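Trypsin-like serine protease (Magnetospirillum magneticum, PDB 5HMA) promotes magnetite formation and activates the protease MamE, its protease-like domain binding transition metal ions although it is probably not itself a protease. Local coordinates at residues G20-V28 against S144-L152. Residues are numbered along the deposited sequence; the frame is centred on the assembly and turned at random.
Sequences GPVASGAIV and SWEQTGGPL
Ser24 faces the Thr148-Gly149-Gly150 segment across the interface of a chymotrypsin-like double barrel. Strand 23-29 belongs to one barrel; that segment leads into strand 151-153 of the other. By sequence, Thr148 probably stands where active relatives carry the serine nucleophile of the Ser-Gly-Gly-Pro motif. This is consistent with an inactive protease.

The Ser24 hydroxyl lies beside its own backbone N (chi1 -59°), and both groups reach carbonyls of the same loop. OG donates to Glu146 O at 2.7 Å, nearly in line with that C=O. The backbone N of Ser24 bonds to Thr148 O at 2.8 Å, with an N-H...O angle of 167°. OG is also hydrogen-bonded to Arg106 N, so this buried hydroxyl is gripped twice. An alanine here would lose both bonds and is likely to leave Glu146 O and Arg106 N without this mate.

Gly149 and Gly150 of the type II turn from Gln147 to Gly150 bring bare backbone to the strand. A CB on Gly149 would run into Ser24 O, and the backbone angles of this residue already call for glycine. Instead, Gly149 CA makes a C-H...O contact with Ser24 O (3.3 Å), and Gly25 CA makes one with Gly149 O (3.1 Å). Ser24 CB sits 3.5 Å from Gly150 N.

At one flank Trp145 turns an edge of its ring to the strand, CZ3 lying 3.3 Å from Val22 O, which is near the ring plane. Glu146 CG covers one face of that ring, over its centre. On the other flank, Ala26 CB lies 4.0 Å from Pro151 CB, an apolar contact.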
ATOM      1  N   GLY A  20       0.693 -17.025  -0.280  1.00 46.22           N
ATOM      2  CA  GLY A  20       1.353 -15.865  -0.846  1.00 50.22           C
ATOM      3  C   GLY A  20       0.550 -14.601  -0.596  1.00 52.68           C
ATOM      4  O   GLY A  20      -0.585 -14.675  -0.130  1.00 50.38           O
ATOM      5  N   PRO A  21       1.142 -13.434  -0.891  1.00 59.33           N
ATOM      6  CA  PRO A  21       0.450 -12.145  -0.758  1.00 48.94           C
ATOM      7  C   PRO A  21      -0.913 -12.139  -1.443  1.00 50.24           C
ATOM      8  O   PRO A  21      -1.019 -12.659  -2.558  1.00 46.43           O
ATOM      9  CB  PRO A  21       1.400 -11.162  -1.453  1.00 51.35           C
ATOM     10  CG  PRO A  21       2.761 -11.810  -1.364  1.00 58.99           C
ATOM     11  CD  PRO A  21       2.528 -13.289  -1.384  1.00 55.76           C
ATOM     12  N   VAL A  22      -1.929 -11.586  -0.772  1.00 50.20           N
ATOM     13  CA  VAL A  22      -3.233 -11.314  -1.383  1.00 54.24           C
ATOM     14  C   VAL A  22      -3.383  -9.807  -1.572  1.00 55.84           C
ATOM     15  O   VAL A  22      -4.369  -9.330  -2.122  1.00 55.23           O
ATOM     16  CB  VAL A  22      -4.391 -11.849  -0.534  1.00 52.57           C
ATOM     17  CG1 VAL A  22      -4.221 -13.345  -0.275  1.00 63.49           C
ATOM     18  CG2 VAL A  22      -4.487 -11.071   0.788  1.00 42.67           C
ATOM     19  N   ALA A  23      -2.405  -9.063  -1.067  1.00 48.27           N
ATOM     20  CA  ALA A  23      -2.343  -7.619  -1.262  1.00 50.30           C
ATOM     21  C   ALA A  23      -0.907  -7.160  -1.091  1.00 46.53           C
ATOM     22  O   ALA A  23      -0.024  -7.949  -0.741  1.00 46.97           O
ATOM     23  CB  ALA A  23      -3.256  -6.884  -0.281  1.00 43.62           C
ATOM     24  N   SER A  24      -0.691  -5.877  -1.338  1.00 35.72           N
ATOM     25  CA  SER A  24       0.613  -5.248  -1.179  1.00 42.29           C
ATOM     26  C   SER A  24       0.562  -4.322   0.021  1.00 45.92           C
ATOM     27  O   SER A  24      -0.491  -4.170   0.648  1.00 41.44           O
ATOM     28  CB  SER A  24       1.008  -4.474  -2.429  1.00 40.71           C
ATOM     29  OG  SER A  24       1.055  -5.334  -3.550  1.00 48.09           O
ATOM     30  N   GLY A  25       1.699  -3.701   0.320  1.00 41.01           N
ATOM     31  CA  GLY A  25       1.840  -2.836   1.481  1.00 38.90           C
ATOM     32  C   GLY A  25       3.106  -2.007   1.339  1.00 44.18           C
ATOM     33  O   GLY A  25       3.950  -2.314   0.484  1.00 41.27           O
ATOM     34  N   ALA A  26       3.234  -0.965   2.164  1.00 40.67           N
ATOM     35  CA  ALA A  26       4.362  -0.029   2.095  1.00 46.98           C
ATOM     36  C   ALA A  26       5.055   0.046   3.453  1.00 45.72           C
ATOM     37  O   ALA A  26       4.396   0.284   4.462  1.00 49.67           O
ATOM     38  CB  ALA A  26       3.881   1.379   1.660  1.00 36.20           C
ATOM     39  N   ILE A  27       6.373  -0.163   3.484  1.00 40.25           N
ATOM     40  CA  ILE A  27       7.110  -0.025   4.738  1.00 41.41           C
ATOM     41  C   ILE A  27       7.325   1.449   5.020  1.00 45.64           C
ATOM     42  O   ILE A  27       7.895   2.162   4.189  1.00 44.48           O
ATOM     43  CB  ILE A  27       8.466  -0.757   4.713  1.00 40.06           C
ATOM     44  CG1 ILE A  27       8.324  -2.196   4.210  1.00 39.90           C
ATOM     45  CG2 ILE A  27       9.087  -0.767   6.121  1.00 35.48           C
ATOM     46  CD1 ILE A  27       9.624  -2.987   4.344  1.00 39.71           C
ATOM     47  N   VAL A  28       6.897   1.916   6.192  1.00 40.25           N
ATOM     48  CA  VAL A  28       6.991   3.343   6.464  1.00 44.19           C
ATOM     49  C   VAL A  28       7.797   3.638   7.727  1.00 45.98           C
ATOM     50  O   VAL A  28       7.910   4.793   8.152  1.00 55.20           O
ATOM     51  CB  VAL A  28       5.583   3.965   6.529  1.00 42.74           C
ATOM     52  CG1 VAL A  28       4.908   3.849   5.149  1.00 40.13           C
ATOM     53  CG2 VAL A  28       4.745   3.267   7.597  1.00 49.43           C
ATOM     54  N   SER A 144      -4.169  -3.728 -11.367  1.00 59.38           N
ATOM     55  CA  SER A 144      -4.356  -5.080 -10.839  1.00 56.56           C
ATOM     56  C   SER A 144      -4.773  -5.094  -9.374  1.00 61.40           C
ATOM     57  O   SER A 144      -4.288  -4.302  -8.578  1.00 54.10           O
ATOM     58  CB  SER A 144      -3.071  -5.903 -11.002  1.00 56.52           C
ATOM     59  OG  SER A 144      -3.126  -7.122 -10.257  1.00 68.78           O
ATOM     60  N   TRP A 145      -5.661  -6.022  -9.025  1.00 58.42           N
ATOM     61  CA  TRP A 145      -6.046  -6.238  -7.642  1.00 52.43           C
ATOM     62  C   TRP A 145      -4.826  -6.457  -6.735  1.00 46.86           C
ATOM     63  O   TRP A 145      -4.859  -6.123  -5.552  1.00 47.91           O
ATOM     64  CB  TRP A 145      -7.007  -7.430  -7.542  1.00 54.61           C
ATOM     65  CG  TRP A 145      -6.389  -8.735  -7.886  1.00 69.05           C
ATOM     66  CD1 TRP A 145      -6.294  -9.295  -9.124  1.00 72.90           C
ATOM     67  CD2 TRP A 145      -5.784  -9.667  -6.974  1.00 73.65           C
ATOM     68  NE1 TRP A 145      -5.668 -10.515  -9.042  1.00 76.69           N
ATOM     69  CE2 TRP A 145      -5.349 -10.770  -7.735  1.00 76.75           C
ATOM     70  CE3 TRP A 145      -5.574  -9.676  -5.590  1.00 75.90           C
ATOM     71  CZ2 TRP A 145      -4.710 -11.869  -7.159  1.00 81.55           C
ATOM     72  CZ3 TRP A 145      -4.940 -10.765  -5.021  1.00 79.97           C
ATOM     73  CH2 TRP A 145      -4.515 -11.847  -5.805  1.00 85.06           C
ATOM     74  N   GLU A 146      -3.738  -6.975  -7.293  1.00 54.46           N
ATOM     75  CA  GLU A 146      -2.543  -7.244  -6.495  1.00 58.57           C
ATOM     76  C   GLU A 146      -1.820  -5.982  -6.053  1.00 51.05           C
ATOM     77  O   GLU A 146      -1.006  -6.021  -5.130  1.00 60.86           O
ATOM     78  CB  GLU A 146      -1.594  -8.149  -7.276  1.00 52.69           C
ATOM     79  CG  GLU A 146      -2.301  -9.388  -7.782  1.00 73.62           C
ATOM     80  CD  GLU A 146      -1.347 -10.447  -8.267  1.00 89.40           C
ATOM     81  OE1 GLU A 146      -1.084 -11.406  -7.497  1.00 86.15           O
ATOM     82  OE2 GLU A 146      -0.870 -10.312  -9.419  1.00 86.22           O
ATOM     83  N   GLN A 147      -2.119  -4.857  -6.692  1.00 53.25           N
ATOM     84  CA  GLN A 147      -1.478  -3.586  -6.333  1.00 47.50           C
ATOM     85  C   GLN A 147      -2.162  -2.949  -5.139  1.00 42.11           C
ATOM     86  O   GLN A 147      -1.667  -1.980  -4.561  1.00 44.24           O
ATOM     87  CB  GLN A 147      -1.496  -2.610  -7.511  1.00 50.63           C
ATOM     88  CG  GLN A 147      -0.569  -2.971  -8.648  1.00 46.73           C
ATOM     89  CD  GLN A 147      -0.837  -2.121  -9.871  1.00 53.43           C
ATOM     90  OE1 GLN A 147      -1.947  -2.135 -10.405  1.00 54.06           O
ATOM     91  NE2 GLN A 147       0.169  -1.360 -10.313  1.00 48.60           N
ATOM     92  N   THR A 148      -3.320  -3.485  -4.779  1.00 43.45           N
ATOM     93  CA  THR A 148      -4.091  -2.923  -3.678  1.00 45.30           C
ATOM     94  C   THR A 148      -3.261  -2.947  -2.403  1.00 48.73           C
ATOM     95  O   THR A 148      -2.629  -3.957  -2.097  1.00 49.76           O
ATOM     96  CB  THR A 148      -5.411  -3.695  -3.497  1.00 45.15           C
ATOM     97  OG1 THR A 148      -6.284  -3.373  -4.585  1.00 52.79           O
ATOM     98  CG2 THR A 148      -6.076  -3.343  -2.194  1.00 44.04           C
ATOM     99  N   GLY A 149      -3.232  -1.823  -1.683  1.00 43.00           N
ATOM    100  CA  GLY A 149      -2.469  -1.740  -0.449  1.00 35.84           C
ATOM    101  C   GLY A 149      -1.023  -1.292  -0.655  1.00 47.85           C
ATOM    102  O   GLY A 149      -0.345  -0.907   0.300  1.00 41.72           O
ATOM    103  N   GLY A 150      -0.544  -1.341  -1.898  1.00 42.21           N
ATOM    104  CA  GLY A 150       0.795  -0.866  -2.214  1.00 42.86           C
ATOM    105  C   GLY A 150       0.897   0.649  -2.405  1.00 45.79           C
ATOM    106  O   GLY A 150      -0.117   1.360  -2.466  1.00 47.69           O
ATOM    107  N   PRO A 151       2.129   1.160  -2.499  1.00 42.49           N
ATOM    108  CA  PRO A 151       2.327   2.610  -2.584  1.00 42.90           C
ATOM    109  C   PRO A 151       2.180   3.207  -3.990  1.00 49.18           C
ATOM    110  O   PRO A 151       2.556   2.579  -4.988  1.00 45.04           O
ATOM    111  CB  PRO A 151       3.771   2.783  -2.089  1.00 39.45           C
ATOM    112  CG  PRO A 151       4.451   1.538  -2.570  1.00 42.67           C
ATOM    113  CD  PRO A 151       3.409   0.442  -2.338  1.00 39.44           C
ATOM    114  N   LEU A 152       1.618   4.414  -4.047  1.00 43.93           N
ATOM    115  CA  LEU A 152       1.770   5.305  -5.190  1.00 45.33           C
ATOM    116  C   LEU A 152       2.946   6.243  -4.906  1.00 46.17           C
ATOM    117  O   LEU A 152       3.062   6.769  -3.792  1.00 44.60           O
ATOM    118  CB  LEU A 152       0.493   6.111  -5.424  1.00 39.53           C
ATOM    119  CG  LEU A 152       0.413   6.768  -6.807  1.00 49.23           C
ATOM    120  CD1 LEU A 152       0.216   5.685  -7.878  1.00 46.91           C
ATOM    121  CD2 LEU A 152      -0.709   7.793  -6.858  1.00 39.65           C
TER